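Local coordinates for protein alkaline phosphatase D (Bacillus subtilis, PDB 2YEQ) that hydrolyses phosphate esters, acting as a phosphodiesterase and alkaline phosphatase with iron and calcium in its active site, at residues G256-L261 against T278-D283; G268-F273 against A323-L328; D418-T423 against F436-G441. One frame throughout, in Å; residues are numbered along the deposited sequence.

Contact 1: residues G256-L261 against T278-D283. With PE5 (3,6,9,12,15,18,21,24-octaoxahexacosan-1-ol), chain V.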
loop_
_atom_site.group_PDB
_atom_site.type_symbol
_atom_site.label_atom_id
_atom_site.label_comp_id
_atom_site.label_asym_id
_atom_site.label_seq_id
_atom_site.Cartn_x
_atom_site.Cartn_y
_atom_site.Cartn_z
ATOM N N GLY A 256 -13.353 18.028 2.887
ATOM C CA GLY A 256 -14.311 17.404 2.012
ATOM C C GLY A 256 -13.680 16.254 1.243
ATOM O O GLY A 256 -13.017 15.378 1.826
ATOM N N PRO A 257 -13.850 16.266 -0.071
ATOM C CA PRO A 257 -13.351 15.174 -0.894
ATOM C C PRO A 257 -11.839 15.240 -1.230
ATOM O O PRO A 257 -11.365 14.405 -1.994
ATOM C CB PRO A 257 -14.158 15.347 -2.179
ATOM C CG PRO A 257 -14.272 16.841 -2.308
ATOM C CD PRO A 257 -14.505 17.314 -0.897
ATOM N N ASP A 258 -11.128 16.216 -0.691
ATOM C CA ASP A 258 -9.720 16.458 -1.006
ATOM C C ASP A 258 -8.824 16.176 0.186
ATOM O O ASP A 258 -9.169 16.524 1.317
ATOM C CB ASP A 258 -9.513 17.908 -1.431
ATOM C CG ASP A 258 -10.418 18.296 -2.596
ATOM O OD1 ASP A 258 -10.452 17.570 -3.613
ATOM O OD2 ASP A 258 -11.134 19.296 -2.464
ATOM N N MET A 259 -7.649 15.588 -0.079
ATOM C CA MET A 259 -6.747 15.171 0.997
ATOM C C MET A 259 -5.300 15.029 0.501
ATOM O O MET A 259 -5.037 14.303 -0.461
ATOM C CB MET A 259 -7.250 13.853 1.577
ATOM C CG MET A 259 -6.435 13.319 2.739
ATOM S SD MET A 259 -7.281 11.979 3.613
ATOM C CE MET A 259 -5.863 11.187 4.419
ATOM N N GLN A 260 -4.375 15.719 1.166
ATOM C CA GLN A 260 -2.970 15.685 0.759
ATOM C C GLN A 260 -2.333 14.389 1.273
ATOM O O GLN A 260 -2.067 14.265 2.457
ATOM C CB GLN A 260 -2.220 16.895 1.298
ATOM C CG GLN A 260 -0.756 16.981 0.859
ATOM C CD GLN A 260 -0.641 17.050 -0.655
ATOM O OE1 GLN A 260 -1.303 17.865 -1.289
ATOM N NE2 GLN A 260 0.169 16.193 -1.234
ATOM N N LEU A 261 -2.128 13.426 0.385
ATOM C CA LEU A 261 -1.488 12.183 0.763
ATOM C C LEU A 261 -0.102 12.026 0.108
ATOM O O LEU A 261 0.814 11.499 0.735
ATOM C CB LEU A 261 -2.357 10.993 0.438
ATOM C CG LEU A 261 -2.009 9.672 1.134
ATOM C CD1 LEU A 261 -2.026 9.804 2.686
ATOM C CD2 LEU A 261 -2.942 8.588 0.694
ATOM N N THR A 278 -1.900 7.993 -7.209
ATOM C CA THR A 278 -2.279 7.837 -8.591
ATOM C C THR A 278 -3.790 7.643 -8.771
ATOM O O THR A 278 -4.225 7.283 -9.860
ATOM C CB THR A 278 -1.517 6.656 -9.251
ATOM O OG1 THR A 278 -1.826 5.415 -8.576
ATOM C CG2 THR A 278 0.039 6.918 -9.230
ATOM N N ARG A 279 -4.565 7.839 -7.698
ATOM C CA ARG A 279 -6.031 7.784 -7.757
ATOM C C ARG A 279 -6.706 9.129 -7.712
ATOM O O ARG A 279 -7.667 9.344 -8.454
ATOM C CB ARG A 279 -6.621 6.971 -6.594
ATOM C CG ARG A 279 -6.489 5.498 -6.761
ATOM C CD ARG A 279 -7.292 4.918 -7.864
ATOM N NE ARG A 279 -6.833 3.563 -8.129
ATOM C CZ ARG A 279 -7.117 2.833 -9.200
ATOM N NH1 ARG A 279 -7.942 3.274 -10.171
ATOM N NH2 ARG A 279 -6.570 1.636 -9.318
ATOM N N GLN A 280 -6.287 9.987 -6.788
ATOM C CA GLN A 280 -7.081 11.163 -6.421
ATOM C C GLN A 280 -7.220 12.225 -7.559
ATOM O O GLN A 280 -8.183 13.039 -7.563
ATOM C CB GLN A 280 -6.488 11.813 -5.183
ATOM C CG GLN A 280 -7.335 12.944 -4.594
ATOM C CD GLN A 280 -6.797 13.477 -3.296
ATOM O OE1 GLN A 280 -5.824 12.935 -2.702
ATOM N NE2 GLN A 280 -7.416 14.527 -2.823
ATOM N N TYR A 281 -6.239 12.236 -8.462
ATOM C CA TYR A 281 -6.131 13.253 -9.494
ATOM C C TYR A 281 -6.158 12.694 -10.906
ATOM O O TYR A 281 -6.154 13.466 -11.863
ATOM C CB TYR A 281 -4.856 14.059 -9.311
ATOM C CG TYR A 281 -4.538 14.406 -7.886
ATOM C CD1 TYR A 281 -5.208 15.425 -7.217
ATOM C CD2 TYR A 281 -3.556 13.697 -7.189
ATOM C CE1 TYR A 281 -4.912 15.726 -5.894
ATOM C CE2 TYR A 281 -3.255 13.991 -5.891
ATOM C CZ TYR A 281 -3.925 15.003 -5.230
ATOM O OH TYR A 281 -3.571 15.273 -3.912
ATOM N N ARG A 282 -6.237 11.379 -11.057
ATOM C CA ARG A 282 -6.097 10.790 -12.361
ATOM C C ARG A 282 -7.304 11.024 -13.280
ATOM O O ARG A 282 -8.463 11.097 -12.817
ATOM C CB ARG A 282 -5.822 9.292 -12.275
ATOM C CG ARG A 282 -6.934 8.453 -11.669
ATOM C CD ARG A 282 -7.014 7.111 -12.304
ATOM N NE ARG A 282 -6.008 6.207 -11.761
ATOM C CZ ARG A 282 -5.780 4.987 -12.209
ATOM N NH1 ARG A 282 -6.425 4.516 -13.280
ATOM N NH2 ARG A 282 -4.887 4.216 -11.582
ATOM N N ASP A 283 -7.016 11.050 -14.582
ATOM C CA ASP A 283 -8.056 11.006 -15.593
ATOM C C ASP A 283 -8.644 9.611 -15.676
ATOM O O ASP A 283 -8.033 8.629 -15.233
ATOM C CB ASP A 283 -7.508 11.436 -16.950
ATOM C CG ASP A 283 -7.256 12.939 -17.033
ATOM O OD1 ASP A 283 -7.939 13.730 -16.329
ATOM O OD2 ASP A 283 -6.356 13.342 -17.802
HETATM C C50 PE5 V . 2.317 20.402 -1.996
HETATM O O1 PE5 V . 2.385 19.241 -1.165
HETATM C C1 PE5 V . 3.712 18.721 -0.991
HETATM C C2 PE5 V . 3.665 17.385 -0.245
HETATM O O2 PE5 V . 3.747 17.612 1.167
HETATM C C3 PE5 V . 3.145 16.614 2.008
HETATM C C4 PE5 V . 2.698 17.214 3.330
HETATM O O HOH W 1 -2.547 13.203 -2.385
#

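Contact 2: residues G268-F273 against A323-L328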
loop_
_atom_site.group_PDB
_atom_site.type_symbol
_atom_site.label_atom_id
_atom_site.label_comp_id
_atom_site.label_asym_id
_atom_site.label_seq_id
_atom_site.Cartn_x
_atom_site.Cartn_y
_atom_site.Cartn_z
ATOM N N GLY A 268 18.360 9.379 5.276
ATOM C CA GLY A 268 19.735 9.862 5.207
ATOM C C GLY A 268 20.067 10.282 3.781
ATOM O O GLY A 268 19.261 10.940 3.119
ATOM N N ASN A 269 21.241 9.884 3.298
ATOM C CA ASN A 269 21.598 10.077 1.896
ATOM C C ASN A 269 21.477 8.795 1.122
ATOM O O ASN A 269 21.917 8.712 -0.014
ATOM C CB ASN A 269 23.023 10.617 1.767
ATOM C CG ASN A 269 24.094 9.580 2.145
ATOM O OD1 ASN A 269 23.798 8.430 2.530
ATOM N ND2 ASN A 269 25.350 9.995 2.050
ATOM N N LEU A 270 20.907 7.776 1.735
ATOM C CA LEU A 270 20.794 6.497 1.076
ATOM C C LEU A 270 19.637 6.449 0.051
ATOM O O LEU A 270 19.787 5.886 -1.045
ATOM C CB LEU A 270 20.615 5.393 2.125
ATOM C CG LEU A 270 20.535 3.936 1.673
ATOM C CD1 LEU A 270 21.777 3.503 0.910
ATOM C CD2 LEU A 270 20.287 2.998 2.899
ATOM N N ALA A 271 18.466 6.954 0.429
ATOM C CA ALA A 271 17.279 6.782 -0.438
ATOM C C ALA A 271 16.312 7.944 -0.266
ATOM O O ALA A 271 16.044 8.370 0.867
ATOM C CB ALA A 271 16.583 5.460 -0.154
ATOM N N SER A 272 15.831 8.455 -1.398
ATOM C CA SER A 272 14.814 9.502 -1.462
ATOM C C SER A 272 13.502 8.829 -1.889
ATOM O O SER A 272 13.451 8.177 -2.930
ATOM C CB SER A 272 15.245 10.572 -2.466
ATOM O OG SER A 272 14.207 11.495 -2.756
ATOM N N PHE A 273 12.465 8.949 -1.055
ATOM C CA PHE A 273 11.203 8.226 -1.257
ATOM C C PHE A 273 10.116 9.216 -1.665
ATOM O O PHE A 273 9.859 10.166 -0.943
ATOM C CB PHE A 273 10.777 7.541 0.030
ATOM C CG PHE A 273 11.596 6.332 0.370
ATOM C CD1 PHE A 273 11.288 5.111 -0.165
ATOM C CD2 PHE A 273 12.688 6.433 1.226
ATOM C CE1 PHE A 273 12.037 3.983 0.136
ATOM C CE2 PHE A 273 13.448 5.306 1.543
ATOM C CZ PHE A 273 13.121 4.081 0.985
ATOM N N ALA A 323 20.573 11.495 -3.278
ATOM C CA ALA A 323 20.589 10.216 -2.575
ATOM C C ALA A 323 21.102 9.126 -3.479
ATOM O O ALA A 323 21.065 9.271 -4.684
ATOM C CB ALA A 323 19.186 9.860 -2.056
ATOM N N HIS A 324 21.572 8.024 -2.894
ATOM C CA HIS A 324 21.999 6.849 -3.668
ATOM C C HIS A 324 20.883 6.181 -4.449
ATOM O O HIS A 324 21.153 5.522 -5.456
ATOM C CB HIS A 324 22.647 5.789 -2.769
ATOM C CG HIS A 324 23.982 6.206 -2.232
ATOM N ND1 HIS A 324 25.097 6.320 -3.031
ATOM C CD2 HIS A 324 24.368 6.583 -0.988
ATOM C CE1 HIS A 324 26.118 6.736 -2.299
ATOM N NE2 HIS A 324 25.700 6.913 -1.059
ATOM N N TRP A 325 19.637 6.322 -3.977
ATOM C CA TRP A 325 18.479 5.742 -4.650
ATOM C C TRP A 325 17.296 6.726 -4.675
ATOM O O TRP A 325 17.121 7.543 -3.762
ATOM C CB TRP A 325 18.043 4.470 -3.941
ATOM C CG TRP A 325 19.096 3.395 -3.924
ATOM C CD1 TRP A 325 19.995 3.145 -2.932
ATOM C CD2 TRP A 325 19.370 2.466 -4.955
ATOM N NE1 TRP A 325 20.813 2.090 -3.277
ATOM C CE2 TRP A 325 20.448 1.653 -4.518
ATOM C CE3 TRP A 325 18.813 2.228 -6.211
ATOM C CZ2 TRP A 325 20.973 0.639 -5.301
ATOM C CZ3 TRP A 325 19.314 1.226 -6.970
ATOM C CH2 TRP A 325 20.392 0.430 -6.518
ATOM N N ASN A 326 16.510 6.644 -5.738
ATOM C CA ASN A 326 15.280 7.448 -5.891
ATOM C C ASN A 326 14.163 6.452 -6.021
ATOM O O ASN A 326 14.224 5.561 -6.856
ATOM C CB ASN A 326 15.372 8.315 -7.137
ATOM C CG ASN A 326 16.315 9.448 -6.968
ATOM O OD1 ASN A 326 16.113 10.302 -6.115
ATOM N ND2 ASN A 326 17.374 9.481 -7.789
ATOM N N VAL A 327 13.178 6.540 -5.134
ATOM C CA VAL A 327 12.159 5.491 -5.025
ATOM C C VAL A 327 10.783 6.106 -5.293
ATOM O O VAL A 327 10.507 7.200 -4.810
ATOM C CB VAL A 327 12.190 4.841 -3.633
ATOM C CG1 VAL A 327 11.168 3.669 -3.521
ATOM C CG2 VAL A 327 13.632 4.336 -3.318
ATOM N N LEU A 328 9.995 5.419 -6.114
ATOM C CA LEU A 328 8.581 5.728 -6.322
ATOM C C LEU A 328 7.743 4.670 -5.602
ATOM O O LEU A 328 7.635 3.549 -6.040
ATOM C CB LEU A 328 8.229 5.737 -7.815
ATOM C CG LEU A 328 8.960 6.677 -8.775
ATOM C CD1 LEU A 328 8.170 6.772 -10.124
ATOM C CD2 LEU A 328 9.192 7.996 -8.125
HETATM O O HOH W 2 13.703 11.522 -5.303
#

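Contact 3: residues D418-T423 against F436-G441. With EDO (1,2-ethanediol), chain N.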
loop_
_atom_site.group_PDB
_atom_site.type_symbol
_atom_site.label_atom_id
_atom_site.label_comp_id
_atom_site.label_asym_id
_atom_site.label_seq_id
_atom_site.Cartn_x
_atom_site.Cartn_y
_atom_site.Cartn_z
ATOM N N ASP A 418 2.259 -21.193 -7.762
ATOM C CA ASP A 418 3.571 -20.700 -8.156
ATOM C C ASP A 418 3.517 -20.004 -9.523
ATOM O O ASP A 418 4.228 -19.033 -9.769
ATOM C CB ASP A 418 4.616 -21.836 -8.163
ATOM C CG ASP A 418 6.018 -21.317 -8.044
ATOM O OD1 ASP A 418 6.441 -20.938 -6.913
ATOM O OD2 ASP A 418 6.690 -21.231 -9.090
ATOM N N LYS A 419 2.647 -20.498 -10.382
ATOM C CA LYS A 419 2.578 -20.099 -11.781
ATOM C C LYS A 419 1.123 -20.176 -12.235
ATOM O O LYS A 419 0.366 -20.981 -11.699
ATOM C CB LYS A 419 3.411 -21.109 -12.592
ATOM C CG LYS A 419 3.720 -20.757 -14.030
ATOM C CD LYS A 419 4.784 -21.746 -14.584
ATOM C CE LYS A 419 4.812 -21.783 -16.102
ATOM N NZ LYS A 419 6.186 -22.078 -16.597
ATOM N N ARG A 420 0.771 -19.388 -13.251
ATOM C CA ARG A 420 -0.585 -19.339 -13.839
ATOM C C ARG A 420 -0.566 -19.822 -15.299
ATOM O O ARG A 420 0.487 -20.056 -15.863
ATOM C CB ARG A 420 -1.065 -17.885 -13.878
ATOM C CG ARG A 420 -1.356 -17.275 -12.578
ATOM C CD ARG A 420 -2.461 -16.265 -12.709
ATOM N NE ARG A 420 -2.017 -14.889 -12.925
ATOM C CZ ARG A 420 -2.196 -13.894 -12.035
ATOM N NH1 ARG A 420 -2.765 -14.104 -10.830
ATOM N NH2 ARG A 420 -1.794 -12.674 -12.345
ATOM N N ALA A 421 -1.743 -19.915 -15.908
ATOM C CA ALA A 421 -1.886 -20.338 -17.303
ATOM C C ALA A 421 -1.240 -19.377 -18.312
ATOM O O ALA A 421 -0.803 -19.808 -19.359
ATOM C CB ALA A 421 -3.355 -20.535 -17.625
ATOM N N ASP A 422 -1.145 -18.090 -17.995
ATOM C CA ASP A 422 -0.649 -17.105 -18.953
ATOM C C ASP A 422 0.771 -16.645 -18.638
ATOM O O ASP A 422 1.333 -15.806 -19.335
ATOM C CB ASP A 422 -1.603 -15.892 -19.029
ATOM C CG ASP A 422 -1.766 -15.172 -17.695
ATOM O OD1 ASP A 422 -1.263 -15.664 -16.662
ATOM O OD2 ASP A 422 -2.400 -14.098 -17.678
ATOM N N THR A 423 1.376 -17.203 -17.596
ATOM C CA THR A 423 2.709 -16.765 -17.188
ATOM C C THR A 423 3.772 -16.863 -18.280
ATOM O O THR A 423 4.501 -15.893 -18.533
ATOM C CB THR A 423 3.196 -17.543 -15.948
ATOM O OG1 THR A 423 2.249 -17.385 -14.892
ATOM C CG2 THR A 423 4.564 -17.030 -15.493
ATOM N N PHE A 436 7.767 -13.933 -12.008
ATOM C CA PHE A 436 6.363 -14.012 -11.651
ATOM C C PHE A 436 6.194 -15.049 -10.547
ATOM O O PHE A 436 6.807 -16.113 -10.608
ATOM C CB PHE A 436 5.457 -14.433 -12.828
ATOM C CG PHE A 436 4.017 -14.609 -12.428
ATOM C CD1 PHE A 436 3.205 -13.498 -12.283
ATOM C CD2 PHE A 436 3.505 -15.861 -12.129
ATOM C CE1 PHE A 436 1.892 -13.607 -11.864
ATOM C CE2 PHE A 436 2.186 -16.005 -11.703
ATOM C CZ PHE A 436 1.364 -14.864 -11.579
ATOM N N ASN A 437 5.335 -14.743 -9.571
ATOM C CA ASN A 437 4.856 -15.690 -8.578
ATOM C C ASN A 437 3.439 -15.323 -8.105
ATOM O O ASN A 437 3.100 -14.147 -8.062
ATOM C CB ASN A 437 5.810 -15.698 -7.384
ATOM C CG ASN A 437 5.507 -16.800 -6.417
ATOM O OD1 ASN A 437 5.698 -18.005 -6.710
ATOM N ND2 ASN A 437 5.021 -16.425 -5.268
ATOM N N ASP A 438 2.621 -16.307 -7.742
ATOM C CA ASP A 438 1.210 -16.015 -7.364
ATOM C C ASP A 438 0.795 -16.570 -5.995
ATOM O O ASP A 438 -0.325 -17.005 -5.826
ATOM C CB ASP A 438 0.261 -16.529 -8.450
ATOM C CG ASP A 438 -1.147 -15.985 -8.317
ATOM O OD1 ASP A 438 -1.321 -14.884 -7.745
ATOM O OD2 ASP A 438 -2.067 -16.700 -8.770
ATOM N N TYR A 439 1.716 -16.539 -5.031
ATOM C CA TYR A 439 1.404 -16.825 -3.627
ATOM C C TYR A 439 1.280 -15.510 -2.873
ATOM O O TYR A 439 1.906 -14.529 -3.226
ATOM C CB TYR A 439 2.520 -17.645 -2.979
ATOM C CG TYR A 439 2.680 -19.057 -3.529
ATOM C CD1 TYR A 439 1.618 -19.917 -3.588
ATOM C CD2 TYR A 439 3.932 -19.519 -3.960
ATOM C CE1 TYR A 439 1.768 -21.196 -4.080
ATOM C CE2 TYR A 439 4.093 -20.791 -4.452
ATOM C CZ TYR A 439 3.019 -21.618 -4.501
ATOM O OH TYR A 439 3.167 -22.890 -4.989
ATOM N N ARG A 440 0.516 -15.526 -1.785
ATOM C CA ARG A 440 0.339 -14.341 -0.948
ATOM C C ARG A 440 1.561 -14.087 -0.075
ATOM O O ARG A 440 2.364 -14.996 0.201
ATOM C CB ARG A 440 -0.913 -14.486 -0.088
ATOM C CG ARG A 440 -2.171 -14.942 -0.827
ATOM C CD ARG A 440 -2.760 -13.826 -1.689
ATOM N NE ARG A 440 -1.985 -13.543 -2.903
ATOM C CZ ARG A 440 -1.845 -14.346 -3.949
ATOM N NH1 ARG A 440 -2.404 -15.544 -3.978
ATOM N NH2 ARG A 440 -1.131 -13.931 -4.995
ATOM N N GLY A 441 1.705 -12.852 0.363
ATOM C CA GLY A 441 2.813 -12.446 1.202
ATOM C C GLY A 441 3.088 -10.960 1.059
ATOM O O GLY A 441 2.166 -10.132 0.968
HETATM C C1 EDO N . 5.201 -24.764 -5.089
HETATM O O1 EDO N . 5.172 -26.107 -4.570
HETATM C C2 EDO N . 6.433 -24.435 -5.928
HETATM O O2 EDO N . 7.008 -23.195 -5.502
#

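Contact 1: residues G256-L261 against T278-D283
The side chain of Q280 leaves its backbone with CG anti to the backbone N (chi1 -172°) and runs on extended, which carries the terminal amide straight to the backbone of M259. There the amide lies against both the peptide N and the carbonyl of that residue, with CD of Q280 3.4 Å from M259 O. Y281 is turned differently, its CG anti to the carbonyl carbon and beside the backbone N (chi1 -41°). One face of its ring is covered by CB of Q280, which lies 3.9 Å above the plane, over the centre. The phenol points to the same part of the chain as the amide, with Y281 OH 3.9 Å from M259 O. Water 1 joins the phenol to the next peptide but one: L261 N donates to it at 2.8 Å, and the same water is hydrogen-bonded to Y281 OH, also at 2.8 Å. Behind this front, 278-283 holds its own shape. R282 NE donates to T278 O at 2.8 Å in a nearly straight bond (168°), and NH2 of R282 lies 3.4 Å above the centre of the R279 guanidinium plane. Salt bridges from R279 NE to D209, a calcium ligand, and from both arginines to D350 would help to offset the like charges of the two stacked guanidinium groups. P257, M259 and Q280 all pack on helix 228-245, against V232, Y239 and Y243, while the two loops themselves flank the hairpin of strands 263-267 and 271-275.

Contact 2: residues G268-F273 against A323-L328
N269 and L270 offer their carbonyls to the backbone of H324 and W325, and two shorter bonds follow. H324 N donates to N269 O at 3.0 Å. W325 N also meets L270 O at 3.0 Å, but the N-H points well aside (122°) and the bond is weak. S272 then uses both of its backbone polar atoms: its N gives a 2.8 Å, almost straight bond (171°) to W325 O, and its O accepts from V327 N at 2.8 Å, the donor approaching nearly along the C=O axis. This is parallel pairing, with S272 beside N326 and F273 beside V327, in the mixed seven-stranded sheet of the calcineurin-like phosphatase domain. Strands 271-275 and 325-329 are neighbours there, joined by a beta-alpha-beta crossover through helix 308-320. On its other side the first strand pairs antiparallel with 263-267, where L270 and A271 form a classic beta bulge. The polar side chains of S272 and N326 share one face of the sheet. OG of S272 stands anti to the backbone N (chi1 170°) and meets water 2 at 2.6 Å; the water in turn donates to N326 OD1 at 2.8 Å. H264 also bonds S272 OG, S321 OG bonds N326 OD1, and N326 ND2 reaches N373; W325 NE1 is taken by T448 O and N269 ND2 by N113. The face that carries A271, W325, F273 and V327 turns to the domain's other large sheet, F273 packing on M117 of strand 117-122 and W325 on V447 of strand 440-448. The F273 ring runs alongside V327, with F273 CD1 3.6 Å from V327 CB.

Contact 3: residues D418-T423 against F436-G441
One face of the R420 guanidinium carries the tip of F436, whose CZ sits 3.6 Å above the plane, off-centre and nearer the rim; the two planes are 52° apart. At the edge of the guanidinium, in its plane, lies D422 OD1, a long ion pair with R420 NE, while D438 forms a salt bridge from its OD2 to R420 NH1 at 3.4 Å. The F436 ring has K419 CA at its edge and T423 OG1 3.4 Å from its CD2. That hydroxyl also accepts from R420 N at 3.0 Å, tying the loop to the start of helix 423-429. Y439 has D418 OD1 3.4 Å from CE2, and an ethanediol O2, at the ring edge, donates to the same carboxylate oxygen, which R472 also grips. R420 NH2 is further paired with E503. An alanine in place of R420 would probably cost D422, D438 and E503 its charge, leave D438 to R440, and open a gap over F436 CZ. R440 NH2 donates to D438 OD1 at 2.9 Å as part of a salt bridge. R420, D422, D438 and R440 form a salt-bridge network, joining the loop before helix 423-429 to the turn between strands 433-437 and 440-448.

From the N terminus, residues 256-261 come first, then 268-273, 278-283 and 323-328, so contacts 1 and 2 cross; their centres are about 25 Å apart. Contact 1 closes a loop that holds the hairpin 263-267/271-275; contact 2 starts inside that loop and closes a longer one, through helix 308-320. Contact 3 follows in series, closing the short excursion through helix 423-429 and strand 433-437. Contacts 2 and 3 reach the same seven-stranded sheet, contact 2 between the second and third strands from one border, contact 3 at the opposite border strand, where the chain passes into the ten-stranded sheet. Contacts 1 and 3 lie on opposite sides of the chain's centre, and no two contacts touch.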